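Local coordinates for chaperone SycD (Chlamydia pneumoniae, PDB 4NRH), which binds CopN as a type III secretion chaperone of the LcrH/SycD family and probably takes part in directing translocator secretion, at residues D29-E32 / S33-E36; A45-T48 / Y49-F53; S79-V82 / F83-V87; K95-F98 / S99-A102; S111-L114 / H115-V119. All coordinates share one frame; numbering follows the deposited sequence.

Contact 1 of 5, residues D29-E32 / S33-E36; sequences DDLE and SYLE
Asp-30 caps the first turn of helix 31-35 with its own carboxylate, folded back over the backbone to reach Ser-33. Its CG stands anti to the backbone N (chi1 -170°), which swings OD1 round to the amides at the start of the helix. The bond from Ser-33 N to OD1 of Asp-30 is fairly straight, but weak at 3.2 Å. A second weak bond joins Glu-32 N to the same OD1, and its angle of 120° shows that this amide points well off the oxygen. One carboxylate oxygen thus gathers two amides, while OD2 of Asp-30 lies alongside CB of Ser-33 at 3.7 Å. The backbone completes the turn: Tyr-34 N donates to Asp-30 O at 3.0 Å, and Leu-35 N to Leu-31 O.

On the buried side, CD2 of Leu-31 meets CD2 of the Tyr-34 ring at 4.2 Å. With chi1 of 177°, Tyr-34 carries its ring beside this leucine branch before it runs on to the chain of CopN, whose Ala-284 packs against it. Leu-31 also lies on Trp-85 and Phe-88, so the apolar face of the turn covers helix 76-89. The extended Glu-32 instead sends OE2 to Gln-112 NE2. The whole is a side-chain N-cap on a short helix, placed between the helical body of the chaperone and bound CopN.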
loop_
_atom_site.group_PDB
_atom_site.type_symbol
_atom_site.label_atom_id
_atom_site.label_comp_id
_atom_site.label_asym_id
_atom_site.label_seq_id
_atom_site.Cartn_x
_atom_site.Cartn_y
_atom_site.Cartn_z
ATOM N N ASP D 29 -3.355 -3.155 4.517
ATOM C CA ASP D 29 -4.707 -2.611 4.585
ATOM C C ASP D 29 -5.438 -3.081 5.837
ATOM O O ASP D 29 -6.240 -2.343 6.413
ATOM C CB ASP D 29 -5.508 -3.003 3.343
ATOM C CG ASP D 29 -5.148 -2.170 2.130
ATOM O OD1 ASP D 29 -4.616 -1.056 2.311
ATOM O OD2 ASP D 29 -5.402 -2.630 0.997
ATOM N N ASP D 30 -5.157 -4.312 6.251
ATOM C CA ASP D 30 -5.930 -4.964 7.300
ATOM C C ASP D 30 -5.002 -5.466 8.403
ATOM O O ASP D 30 -4.509 -6.592 8.345
ATOM C CB ASP D 30 -6.750 -6.121 6.716
ATOM C CG ASP D 30 -7.770 -6.682 7.697
ATOM O OD1 ASP D 30 -7.678 -6.396 8.908
ATOM O OD2 ASP D 30 -8.671 -7.420 7.248
ATOM N N LEU D 31 -4.766 -4.621 9.401
ATOM C CA LEU D 31 -3.861 -4.965 10.495
ATOM C C LEU D 31 -4.399 -6.109 11.353
ATOM O O LEU D 31 -3.627 -6.825 11.987
ATOM C CB LEU D 31 -3.590 -3.740 11.370
ATOM C CG LEU D 31 -2.669 -2.679 10.764
ATOM C CD1 LEU D 31 -2.331 -1.614 11.794
ATOM C CD2 LEU D 31 -1.402 -3.316 10.213
ATOM N N GLU D 32 -5.718 -6.277 11.375
ATOM C CA GLU D 32 -6.323 -7.389 12.101
ATOM C C GLU D 32 -5.889 -8.724 11.504
ATOM O O GLU D 32 -5.488 -9.638 12.221
ATOM C CB GLU D 32 -7.848 -7.285 12.093
ATOM C CG GLU D 32 -8.527 -8.399 12.868
ATOM C CD GLU D 32 -10.035 -8.393 12.719
ATOM O OE1 GLU D 32 -10.574 -7.450 12.104
ATOM O OE2 GLU D 32 -10.682 -9.339 13.215
ATOM N N SER D 33 -5.976 -8.822 10.182
ATOM C CA SER D 33 -5.582 -10.031 9.469
ATOM C C SER D 33 -4.067 -10.204 9.516
ATOM O O SER D 33 -3.556 -11.321 9.589
ATOM C CB SER D 33 -6.068 -9.983 8.021
ATOM O OG SER D 33 -5.595 -11.097 7.287
ATOM N N TYR D 34 -3.360 -9.080 9.460
ATOM C CA TYR D 34 -1.902 -9.061 9.457
ATOM C C TYR D 34 -1.318 -9.571 10.776
ATOM O O TYR D 34 -0.240 -10.164 10.798
ATOM C CB TYR D 34 -1.409 -7.641 9.159
ATOM C CG TYR D 34 0.091 -7.453 9.205
ATOM C CD1 TYR D 34 0.875 -7.704 8.086
ATOM C CD2 TYR D 34 0.719 -6.989 10.354
ATOM C CE1 TYR D 34 2.244 -7.524 8.117
ATOM C CE2 TYR D 34 2.088 -6.802 10.394
ATOM C CZ TYR D 34 2.846 -7.073 9.272
ATOM O OH TYR D 34 4.210 -6.891 9.305
ATOM N N LEU D 35 -2.035 -9.338 11.871
ATOM C CA LEU D 35 -1.543 -9.677 13.204
ATOM C C LEU D 35 -2.063 -11.020 13.720
ATOM O O LEU D 35 -1.667 -11.468 14.796
ATOM C CB LEU D 35 -1.904 -8.572 14.199
ATOM C CG LEU D 35 -1.196 -7.229 14.007
ATOM C CD1 LEU D 35 -1.783 -6.173 14.929
ATOM C CD2 LEU D 35 0.302 -7.373 14.229
ATOM N N GLU D 36 -2.964 -11.647 12.969
ATOM C CA GLU D 36 -3.565 -12.913 13.389
ATOM C C GLU D 36 -2.528 -14.025 13.545
ATOM O O GLU D 36 -1.738 -14.285 12.638
ATOM C CB GLU D 36 -4.646 -13.341 12.391
ATOM C CG GLU D 36 -5.719 -14.258 12.973
ATOM C CD GLU D 36 -5.236 -15.678 13.205
ATOM O OE1 GLU D 36 -4.366 -16.147 12.440
ATOM O OE2 GLU D 36 -5.729 -16.327 14.152
#

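Contact 2 of 5, residues A45-T48 / Y49-F53; sequences ALDT and YQKIF
Thr-48 and Lys-51 are joined by the main polar side-chain bond here: Lys-51 N donates to OG1 of Thr-48 at 3.3 Å, with an N-H...O angle of 158°. The hydroxyl reaches that amide because chi1 of 64° tucks OG1 in over its own main chain, facing the open end of helix 49-52. The backbone adds a second bond from the same residue, Ile-52 N to Thr-48 O at 3.0 Å. Thr-48 therefore receives two successive amides, one on its side chain and one on its main chain.

Van der Waals packing sets an aliphatic branch mainly against backbone carbonyls. CG1 of Ile-52 comes within 3.3 Å of Thr-48 O and finds a carbon partner in Asp-47 CB at 4.0 Å. CD1 of Ile-52 continues to Asp-47 O at 3.8 Å, so this branch lies alongside the backbone of Asp-47 and Thr-48.

Charge plays a looser part. Asp-47 and Lys-51 cross obliquely, with CG of Lys-51 resting 3.7 Å from CG of Asp-47. The lysine chain then bends at chi2, and its NZ stays 5.7 Å from Asp-47 OD2, a distance that excludes a direct salt bridge but may still be weakly attractive.

Outside the turn, Tyr-49 stacks on Phe-88, while Asp-47 and Ile-52 both pack on Arg-274 of the CopN chain. The pattern is a threonine N-cap, in which a loop enters a one-turn helix beside the partner protein.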
loop_
_atom_site.group_PDB
_atom_site.type_symbol
_atom_site.label_atom_id
_atom_site.label_comp_id
_atom_site.label_asym_id
_atom_site.label_seq_id
_atom_site.Cartn_x
_atom_site.Cartn_y
_atom_site.Cartn_z
ATOM N N ALA D 45 16.523 -11.818 14.434
ATOM C CA ALA D 45 17.293 -10.587 14.292
ATOM C C ALA D 45 16.713 -9.678 13.212
ATOM O O ALA D 45 17.376 -9.372 12.221
ATOM C CB ALA D 45 18.747 -10.911 13.985
ATOM N N LEU D 46 15.475 -9.240 13.418
ATOM C CA LEU D 46 14.803 -8.347 12.481
ATOM C C LEU D 46 14.490 -7.006 13.133
ATOM O O LEU D 46 14.011 -6.954 14.267
ATOM C CB LEU D 46 13.513 -8.985 11.960
ATOM C CG LEU D 46 13.597 -9.800 10.670
ATOM C CD1 LEU D 46 12.232 -10.367 10.315
ATOM C CD2 LEU D 46 14.139 -8.952 9.529
ATOM N N ASP D 47 14.770 -5.922 12.417
ATOM C CA ASP D 47 14.397 -4.590 12.875
ATOM C C ASP D 47 12.884 -4.429 12.917
ATOM O O ASP D 47 12.179 -4.883 12.017
ATOM C CB ASP D 47 15.010 -3.514 11.973
ATOM C CG ASP D 47 16.495 -3.332 12.211
ATOM O OD1 ASP D 47 17.010 -3.881 13.207
ATOM O OD2 ASP D 47 17.146 -2.638 11.402
ATOM N N THR D 48 12.390 -3.781 13.965
ATOM C CA THR D 48 10.979 -3.428 14.037
ATOM C C THR D 48 10.697 -2.293 13.061
ATOM O O THR D 48 11.621 -1.620 12.601
ATOM C CB THR D 48 10.567 -3.000 15.456
ATOM O OG1 THR D 48 11.268 -1.803 15.815
ATOM C CG2 THR D 48 10.886 -4.097 16.464
ATOM N N TYR D 49 9.427 -2.076 12.743
ATOM C CA TYR D 49 9.058 -0.992 11.839
ATOM C C TYR D 49 9.206 0.370 12.512
ATOM O O TYR D 49 9.342 1.387 11.834
ATOM C CB TYR D 49 7.640 -1.195 11.303
ATOM C CG TYR D 49 7.601 -2.221 10.192
ATOM C CD1 TYR D 49 8.267 -1.994 8.995
ATOM C CD2 TYR D 49 6.919 -3.420 10.344
ATOM C CE1 TYR D 49 8.249 -2.926 7.977
ATOM C CE2 TYR D 49 6.894 -4.360 9.330
ATOM C CZ TYR D 49 7.562 -4.107 8.148
ATOM O OH TYR D 49 7.541 -5.035 7.134
ATOM N N GLN D 50 9.167 0.388 13.842
ATOM C CA GLN D 50 9.504 1.596 14.584
ATOM C C GLN D 50 10.934 2.006 14.248
ATOM O O GLN D 50 11.220 3.174 13.978
ATOM C CB GLN D 50 9.361 1.381 16.091
ATOM C CG GLN D 50 10.092 2.429 16.915
ATOM C CD GLN D 50 10.028 2.170 18.406
ATOM O OE1 GLN D 50 9.661 1.081 18.845
ATOM N NE2 GLN D 50 10.391 3.175 19.194
ATOM N N LYS D 51 11.825 1.019 14.269
ATOM C CA LYS D 51 13.228 1.221 13.933
ATOM C C LYS D 51 13.391 1.657 12.481
ATOM O O LYS D 51 14.059 2.650 12.191
ATOM C CB LYS D 51 14.020 -0.063 14.191
ATOM C CG LYS D 51 15.439 -0.049 13.654
ATOM C CD LYS D 51 16.323 0.885 14.457
ATOM C CE LYS D 51 17.791 0.654 14.140
ATOM N NZ LYS D 51 18.683 1.498 14.984
ATOM N N ILE D 52 12.778 0.896 11.578
ATOM C CA ILE D 52 12.845 1.163 10.143
ATOM C C ILE D 52 12.332 2.556 9.774
ATOM O O ILE D 52 12.941 3.254 8.963
ATOM C CB ILE D 52 12.047 0.103 9.354
ATOM C CG1 ILE D 52 12.683 -1.278 9.533
ATOM C CG2 ILE D 52 11.968 0.469 7.878
ATOM C CD1 ILE D 52 11.793 -2.423 9.104
ATOM N N PHE D 53 11.222 2.966 10.381
ATOM C CA PHE D 53 10.607 4.250 10.053
ATOM C C PHE D 53 11.153 5.378 10.923
ATOM O O PHE D 53 10.662 6.508 10.866
ATOM C CB PHE D 53 9.085 4.171 10.199
ATOM C CG PHE D 53 8.423 3.284 9.183
ATOM C CD1 PHE D 53 8.797 3.338 7.850
ATOM C CD2 PHE D 53 7.430 2.395 9.561
ATOM C CE1 PHE D 53 8.190 2.523 6.912
ATOM C CE2 PHE D 53 6.820 1.575 8.627
ATOM C CZ PHE D 53 7.201 1.640 7.301
#

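Contact 3 of 5, residues S79-V82 / F83-V87; sequences SITV and FRWLV
This is an intrahelical contact in the middle of helix 76-89, a largely buried segment flanked by helices 57-72, 94-106 and 31-35. Four successive i to i+4 backbone bonds support that reading. Phe-83 N donates to Ser-79 O at 2.9 Å, and the bonds from Arg-84 to Ile-80 and from Leu-86 to Val-82 are regular. The one from Trp-85 N to Thr-81 O is weak at 3.4 Å.

Side chains pair along the same spacing. Arg-84 runs extended beside Ile-80, the two side chains keeping the same course, and lays its guanidinium across the isoleucine methyl: CG2 of Ile-80 sits off-centre over one face, 3.3 Å from Arg-84 NH1. The Phe-83 ring, brought beside its backbone N by chi1 of -66°, turns back over the preceding turn, where its CE2 meets CB of Ser-79 at 3.8 Å. Trp-85 lies alongside Thr-81 with CD1 4.1 Å from that residue's CG2. On another side, CG1 of Val-82 touches CD1 of Leu-86 at 4.3 Å, and both residues rest on Val-63 of helix 57-72. Phe-83 faces helix 94-106, and Trp-85 meets Phe-27 edge-to-face. Such a helix, packed on neighbouring helices through several faces, is consistent with the alpha-helical TPR-like architecture of this chaperone family.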
loop_
_atom_site.group_PDB
_atom_site.type_symbol
_atom_site.label_atom_id
_atom_site.label_comp_id
_atom_site.label_asym_id
_atom_site.label_seq_id
_atom_site.Cartn_x
_atom_site.Cartn_y
_atom_site.Cartn_z
ATOM N N SER D 79 -9.778 2.616 20.132
ATOM C CA SER D 79 -8.609 2.153 20.871
ATOM C C SER D 79 -7.976 0.943 20.189
ATOM O O SER D 79 -6.753 0.845 20.099
ATOM C CB SER D 79 -8.986 1.812 22.315
ATOM O OG SER D 79 -9.753 0.622 22.378
ATOM N N ILE D 80 -8.816 0.033 19.703
ATOM C CA ILE D 80 -8.346 -1.161 19.010
ATOM C C ILE D 80 -7.550 -0.791 17.760
ATOM O O ILE D 80 -6.486 -1.357 17.503
ATOM C CB ILE D 80 -9.523 -2.083 18.624
ATOM C CG1 ILE D 80 -10.117 -2.734 19.876
ATOM C CG2 ILE D 80 -9.066 -3.162 17.662
ATOM C CD1 ILE D 80 -11.435 -3.440 19.636
ATOM N N THR D 81 -8.070 0.163 16.994
ATOM C CA THR D 81 -7.376 0.683 15.822
ATOM C C THR D 81 -5.972 1.178 16.172
ATOM O O THR D 81 -4.997 0.841 15.501
ATOM C CB THR D 81 -8.163 1.837 15.167
ATOM O OG1 THR D 81 -9.411 1.344 14.661
ATOM C CG2 THR D 81 -7.364 2.452 14.028
ATOM N N VAL D 82 -5.885 1.971 17.234
ATOM C CA VAL D 82 -4.624 2.574 17.655
ATOM C C VAL D 82 -3.601 1.546 18.139
ATOM O O VAL D 82 -2.440 1.577 17.730
ATOM C CB VAL D 82 -4.858 3.608 18.777
ATOM C CG1 VAL D 82 -3.533 4.090 19.348
ATOM C CG2 VAL D 82 -5.682 4.777 18.257
ATOM N N PHE D 83 -4.037 0.635 19.005
ATOM C CA PHE D 83 -3.132 -0.351 19.590
ATOM C C PHE D 83 -2.572 -1.324 18.553
ATOM O O PHE D 83 -1.431 -1.764 18.670
ATOM C CB PHE D 83 -3.830 -1.119 20.717
ATOM C CG PHE D 83 -4.171 -0.266 21.905
ATOM C CD1 PHE D 83 -3.248 0.638 22.408
ATOM C CD2 PHE D 83 -5.404 -0.371 22.526
ATOM C CE1 PHE D 83 -3.553 1.428 23.500
ATOM C CE2 PHE D 83 -5.716 0.418 23.619
ATOM C CZ PHE D 83 -4.789 1.319 24.105
ATOM N N ARG D 84 -3.374 -1.663 17.548
ATOM C CA ARG D 84 -2.894 -2.506 16.455
ATOM C C ARG D 84 -1.749 -1.836 15.698
ATOM O O ARG D 84 -0.779 -2.492 15.325
ATOM C CB ARG D 84 -4.030 -2.856 15.490
ATOM C CG ARG D 84 -5.051 -3.830 16.058
ATOM C CD ARG D 84 -5.767 -4.579 14.946
ATOM N NE ARG D 84 -6.638 -5.629 15.465
ATOM C CZ ARG D 84 -7.961 -5.632 15.344
ATOM N NH1 ARG D 84 -8.574 -4.642 14.710
ATOM N NH2 ARG D 84 -8.673 -6.630 15.851
ATOM N N TRP D 85 -1.872 -0.530 15.468
ATOM C CA TRP D 85 -0.804 0.238 14.832
ATOM C C TRP D 85 0.463 0.228 15.682
ATOM O O TRP D 85 1.569 0.072 15.164
ATOM C CB TRP D 85 -1.251 1.681 14.576
ATOM C CG TRP D 85 -1.998 1.864 13.288
ATOM C CD1 TRP D 85 -3.321 2.166 13.142
ATOM C CD2 TRP D 85 -1.462 1.758 11.963
ATOM N NE1 TRP D 85 -3.642 2.255 11.808
ATOM C CE2 TRP D 85 -2.517 2.008 11.063
ATOM C CE3 TRP D 85 -0.192 1.475 11.450
ATOM C CZ2 TRP D 85 -2.344 1.983 9.683
ATOM C CZ3 TRP D 85 -0.020 1.452 10.077
ATOM C CH2 TRP D 85 -1.091 1.705 9.210
ATOM N N LEU D 86 0.292 0.406 16.988
ATOM C CA LEU D 86 1.410 0.389 17.925
ATOM C C LEU D 86 2.110 -0.963 17.914
ATOM O O LEU D 86 3.339 -1.042 17.924
ATOM C CB LEU D 86 0.929 0.718 19.337
ATOM C CG LEU D 86 0.631 2.189 19.620
ATOM C CD1 LEU D 86 -0.004 2.336 20.987
ATOM C CD2 LEU D 86 1.903 3.016 19.523
ATOM N N VAL D 87 1.312 -2.025 17.899
ATOM C CA VAL D 87 1.835 -3.382 17.854
ATOM C C VAL D 87 2.541 -3.633 16.523
ATOM O O VAL D 87 3.557 -4.326 16.464
ATOM C CB VAL D 87 0.699 -4.414 18.068
ATOM C CG1 VAL D 87 1.042 -5.749 17.436
ATOM C CG2 VAL D 87 0.400 -4.574 19.553
#

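Contact 4 of 5, residues K95-F98 / S99-A102; sequences KFWF and SLGA
Residues 95-102 lie in helix 94-106, within the tetratricopeptide repeat region, and form two of its turns near the centre of the chain. Regular i to i+4 bonds define them: Ser-99 N to Lys-95 O at 3.0 Å, Leu-100 N to Phe-96 O, Gly-101 N to Trp-97 O at 2.8 Å, and Ala-102 N to Phe-98 O.

The hydroxyl of Ser-99 lies beside its own backbone N (chi1 -65°), and OG is 3.1 Å from the same Lys-95 O; since OG is also hydrogen-bonded to Tyr-64 OH, the direction of its proton remains unsettled. Lys-95 sends its amine to Glu-61 in a salt bridge, so the Lys-95 and Ser-99 side chains both find polar partners on helix 57-72.

The opposite chemistry appears at Trp-97, whose indole packs on helix 110-123, meets the His-115 ring with planes at about 80°, and donates from NE1 to Pro-91 O. Leu-100, with CG anti to the backbone N (chi1 172°), follows it one turn later: its CD2 approaches CE3 of Trp-97 obliquely, at 4.3 Å.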
loop_
_atom_site.group_PDB
_atom_site.type_symbol
_atom_site.label_atom_id
_atom_site.label_comp_id
_atom_site.label_asym_id
_atom_site.label_seq_id
_atom_site.Cartn_x
_atom_site.Cartn_y
_atom_site.Cartn_z
ATOM N N LYS D 95 2.755 -3.812 27.027
ATOM C CA LYS D 95 1.579 -3.023 27.379
ATOM C C LYS D 95 0.743 -2.673 26.148
ATOM O O LYS D 95 -0.444 -2.370 26.268
ATOM C CB LYS D 95 1.980 -1.753 28.134
ATOM C CG LYS D 95 2.625 -0.672 27.290
ATOM C CD LYS D 95 2.953 0.539 28.152
ATOM C CE LYS D 95 3.516 1.682 27.326
ATOM N NZ LYS D 95 3.838 2.865 28.172
ATOM N N PHE D 96 1.360 -2.710 24.970
ATOM C CA PHE D 96 0.621 -2.491 23.728
ATOM C C PHE D 96 -0.348 -3.644 23.494
ATOM O O PHE D 96 -1.528 -3.434 23.220
ATOM C CB PHE D 96 1.566 -2.354 22.529
ATOM C CG PHE D 96 2.392 -1.096 22.533
ATOM C CD1 PHE D 96 2.192 -0.110 23.487
ATOM C CD2 PHE D 96 3.366 -0.895 21.566
ATOM C CE1 PHE D 96 2.955 1.043 23.485
ATOM C CE2 PHE D 96 4.131 0.258 21.559
ATOM C CZ PHE D 96 3.925 1.228 22.519
ATOM N N TRP D 97 0.167 -4.864 23.609
ATOM C CA TRP D 97 -0.645 -6.068 23.476
ATOM C C TRP D 97 -1.699 -6.177 24.575
ATOM O O TRP D 97 -2.819 -6.627 24.330
ATOM C CB TRP D 97 0.245 -7.311 23.499
ATOM C CG TRP D 97 0.976 -7.574 22.221
ATOM C CD1 TRP D 97 2.280 -7.283 21.945
ATOM C CD2 TRP D 97 0.451 -8.213 21.052
ATOM N NE1 TRP D 97 2.596 -7.691 20.672
ATOM C CE2 TRP D 97 1.489 -8.264 20.102
ATOM C CE3 TRP D 97 -0.799 -8.742 20.714
ATOM C CZ2 TRP D 97 1.319 -8.828 18.840
ATOM C CZ3 TRP D 97 -0.968 -9.297 19.460
ATOM C CH2 TRP D 97 0.084 -9.334 18.537
ATOM N N PHE D 98 -1.333 -5.770 25.787
ATOM C CA PHE D 98 -2.222 -5.893 26.936
ATOM C C PHE D 98 -3.420 -4.963 26.783
ATOM O O PHE D 98 -4.562 -5.360 27.015
ATOM C CB PHE D 98 -1.473 -5.584 28.235
ATOM C CG PHE D 98 -2.041 -6.272 29.446
ATOM C CD1 PHE D 98 -3.165 -7.077 29.345
ATOM C CD2 PHE D 98 -1.450 -6.111 30.688
ATOM C CE1 PHE D 98 -3.687 -7.709 30.458
ATOM C CE2 PHE D 98 -1.968 -6.741 31.806
ATOM C CZ PHE D 98 -3.087 -7.540 31.690
ATOM N N SER D 99 -3.149 -3.723 26.392
ATOM C CA SER D 99 -4.204 -2.745 26.167
ATOM C C SER D 99 -5.054 -3.124 24.959
ATOM O O SER D 99 -6.253 -2.847 24.922
ATOM C CB SER D 99 -3.607 -1.350 25.983
ATOM O OG SER D 99 -2.980 -0.904 27.175
ATOM N N LEU D 100 -4.427 -3.754 23.969
ATOM C CA LEU D 100 -5.152 -4.260 22.809
ATOM C C LEU D 100 -6.090 -5.381 23.241
ATOM O O LEU D 100 -7.241 -5.445 22.810
ATOM C CB LEU D 100 -4.183 -4.755 21.732
ATOM C CG LEU D 100 -4.802 -5.481 20.535
ATOM C CD1 LEU D 100 -5.868 -4.622 19.866
ATOM C CD2 LEU D 100 -3.731 -5.891 19.534
ATOM N N GLY D 101 -5.584 -6.263 24.099
ATOM C CA GLY D 101 -6.368 -7.365 24.625
ATOM C C GLY D 101 -7.556 -6.897 25.440
ATOM O O GLY D 101 -8.660 -7.423 25.301
ATOM N N ALA D 102 -7.324 -5.907 26.298
ATOM C CA ALA D 102 -8.375 -5.344 27.137
ATOM C C ALA D 102 -9.475 -4.698 26.301
ATOM O O ALA D 102 -10.659 -4.829 26.610
ATOM C CB ALA D 102 -7.788 -4.334 28.111
#

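Contact 5 of 5, residues S111-L114 / H115-V119; sequences SQAL and HAYGV
Tyr-117 packs closely over Ala-113, one turn earlier in helix 110-123. Chi1 of -73° sets its ring beside its own backbone N and returns it along the helix, where CG and CD2 of Tyr-117 each lie 3.3 Å from Ala-113 O, and CE2 comes to 4.4 Å from the Ala-113 methyl. The same carbonyl accepts Tyr-117 N at 3.0 Å with a nearly straight N-H (164°). The far end of the ring is fixed as well, since Tyr-117 OH is hydrogen-bonded to His-105, and Cys-137 of helix 129-140 touches the Tyr-117 side chain.

This tight face belongs to the tetratricopeptide repeat region, where helix 110-123 lies between helix 94-106 and helix 129-140: Ala-113 meets Leu-104, Ala-116 meets Trp-97, and Leu-114 reaches Cys-137 and Tyr-138.

The looser side carries water and polar groups. Gln-112 O takes Ala-116 N at 3.2 Å and also accepts a hydrogen bond from a water 3.1 Å away, while the Gln-112 side chain leaves the other way from that water. The water lies in plane at the edge of the His-115 ring, where its link to ND1 is weak at 3.3 Å. One face of this imidazole is covered by CG2 of Val-119, set away from the ring centre. His-115 NE2 has a weak bond to Tyr-38 O, so both ring nitrogens are held only lightly.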
loop_
_atom_site.group_PDB
_atom_site.type_symbol
_atom_site.label_atom_id
_atom_site.label_comp_id
_atom_site.label_asym_id
_atom_site.label_seq_id
_atom_site.Cartn_x
_atom_site.Cartn_y
_atom_site.Cartn_z
ATOM N N SER D 111 -11.886 -14.218 21.136
ATOM C CA SER D 111 -10.916 -15.016 20.390
ATOM C C SER D 111 -9.628 -14.240 20.121
ATOM O O SER D 111 -8.527 -14.765 20.296
ATOM C CB SER D 111 -11.524 -15.491 19.068
ATOM O OG SER D 111 -10.611 -16.302 18.350
ATOM N N GLN D 112 -9.774 -12.992 19.692
ATOM C CA GLN D 112 -8.626 -12.138 19.413
ATOM C C GLN D 112 -8.059 -11.532 20.694
ATOM O O GLN D 112 -6.863 -11.256 20.781
ATOM C CB GLN D 112 -9.010 -11.040 18.423
ATOM C CG GLN D 112 -9.296 -11.574 17.031
ATOM C CD GLN D 112 -9.507 -10.478 16.012
ATOM O OE1 GLN D 112 -9.689 -9.312 16.363
ATOM N NE2 GLN D 112 -9.492 -10.848 14.738
ATOM N N ALA D 113 -8.927 -11.322 21.679
ATOM C CA ALA D 113 -8.501 -10.846 22.991
ATOM C C ALA D 113 -7.578 -11.865 23.646
ATOM O O ALA D 113 -6.579 -11.505 24.270
ATOM C CB ALA D 113 -9.704 -10.568 23.876
ATOM N N LEU D 114 -7.930 -13.139 23.504
ATOM C CA LEU D 114 -7.127 -14.237 24.031
ATOM C C LEU D 114 -5.719 -14.246 23.445
ATOM O O LEU D 114 -4.739 -14.430 24.168
ATOM C CB LEU D 114 -7.814 -15.575 23.748
ATOM C CG LEU D 114 -8.968 -15.949 24.677
ATOM C CD1 LEU D 114 -9.821 -17.041 24.056
ATOM C CD2 LEU D 114 -8.424 -16.389 26.024
ATOM N N HIS D 115 -5.627 -14.052 22.133
ATOM C CA HIS D 115 -4.341 -14.022 21.446
ATOM C C HIS D 115 -3.446 -12.900 21.965
ATOM O O HIS D 115 -2.253 -13.105 22.191
ATOM C CB HIS D 115 -4.542 -13.869 19.937
ATOM C CG HIS D 115 -3.268 -13.683 19.177
ATOM N ND1 HIS D 115 -2.934 -12.494 18.559
ATOM C CD2 HIS D 115 -2.238 -14.529 18.938
ATOM C CE1 HIS D 115 -1.761 -12.620 17.970
ATOM N NE2 HIS D 115 -1.315 -13.848 18.185
ATOM N N ALA D 116 -4.028 -11.719 22.153
ATOM C CA ALA D 116 -3.280 -10.562 22.633
ATOM C C ALA D 116 -2.785 -10.781 24.060
ATOM O O ALA D 116 -1.653 -10.428 24.395
ATOM C CB ALA D 116 -4.137 -9.307 22.552
ATOM N N TYR D 117 -3.643 -11.360 24.897
ATOM C CA TYR D 117 -3.267 -11.715 26.264
ATOM C C TYR D 117 -2.137 -12.741 26.277
ATOM O O TYR D 117 -1.218 -12.658 27.093
ATOM C CB TYR D 117 -4.473 -12.262 27.031
ATOM C CG TYR D 117 -5.493 -11.216 27.421
ATOM C CD1 TYR D 117 -5.110 -9.914 27.707
ATOM C CD2 TYR D 117 -6.842 -11.538 27.513
ATOM C CE1 TYR D 117 -6.041 -8.957 28.070
ATOM C CE2 TYR D 117 -7.779 -10.590 27.874
ATOM C CZ TYR D 117 -7.375 -9.303 28.151
ATOM O OH TYR D 117 -8.311 -8.361 28.510
ATOM N N GLY D 118 -2.217 -13.709 25.368
ATOM C CA GLY D 118 -1.211 -14.751 25.263
ATOM C C GLY D 118 0.154 -14.209 24.887
ATOM O O GLY D 118 1.173 -14.658 25.410
ATOM N N VAL D 119 0.172 -13.241 23.977
ATOM C CA VAL D 119 1.417 -12.600 23.571
ATOM C C VAL D 119 2.000 -11.788 24.726
ATOM O O VAL D 119 3.209 -11.802 24.960
ATOM C CB VAL D 119 1.209 -11.685 22.350
ATOM C CG1 VAL D 119 2.462 -10.869 22.075
ATOM C CG2 VAL D 119 0.833 -12.511 21.130
HETATM O O HOH W 1 -4.773 -9.792 19.092
#

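Contact 3 is the most buried, contact 2 lies at the surface, and contacts 1, 4 and 5 are partly buried, although contact 4 is nearest the centre of the chain. Contacts 1 and 2 are helix starts held by side-chain caps, and residues of both reach CopN; contacts 3, 4 and 5 are mid-helix turns dominated by i to i+4 backbone bonds and aromatic packing, untouched by CopN. Helices 76-89, 94-106 and 110-123 pack in sequence, with Val-87 on Trp-97 and Trp-97 on Val-119. Contact 1 touches contacts 3 and 5 through Leu-31, Glu-32 and Leu-35, and contact 2 through Tyr-34, whereas contact 2 stays about 12 Å from contact 5 between nearest atoms.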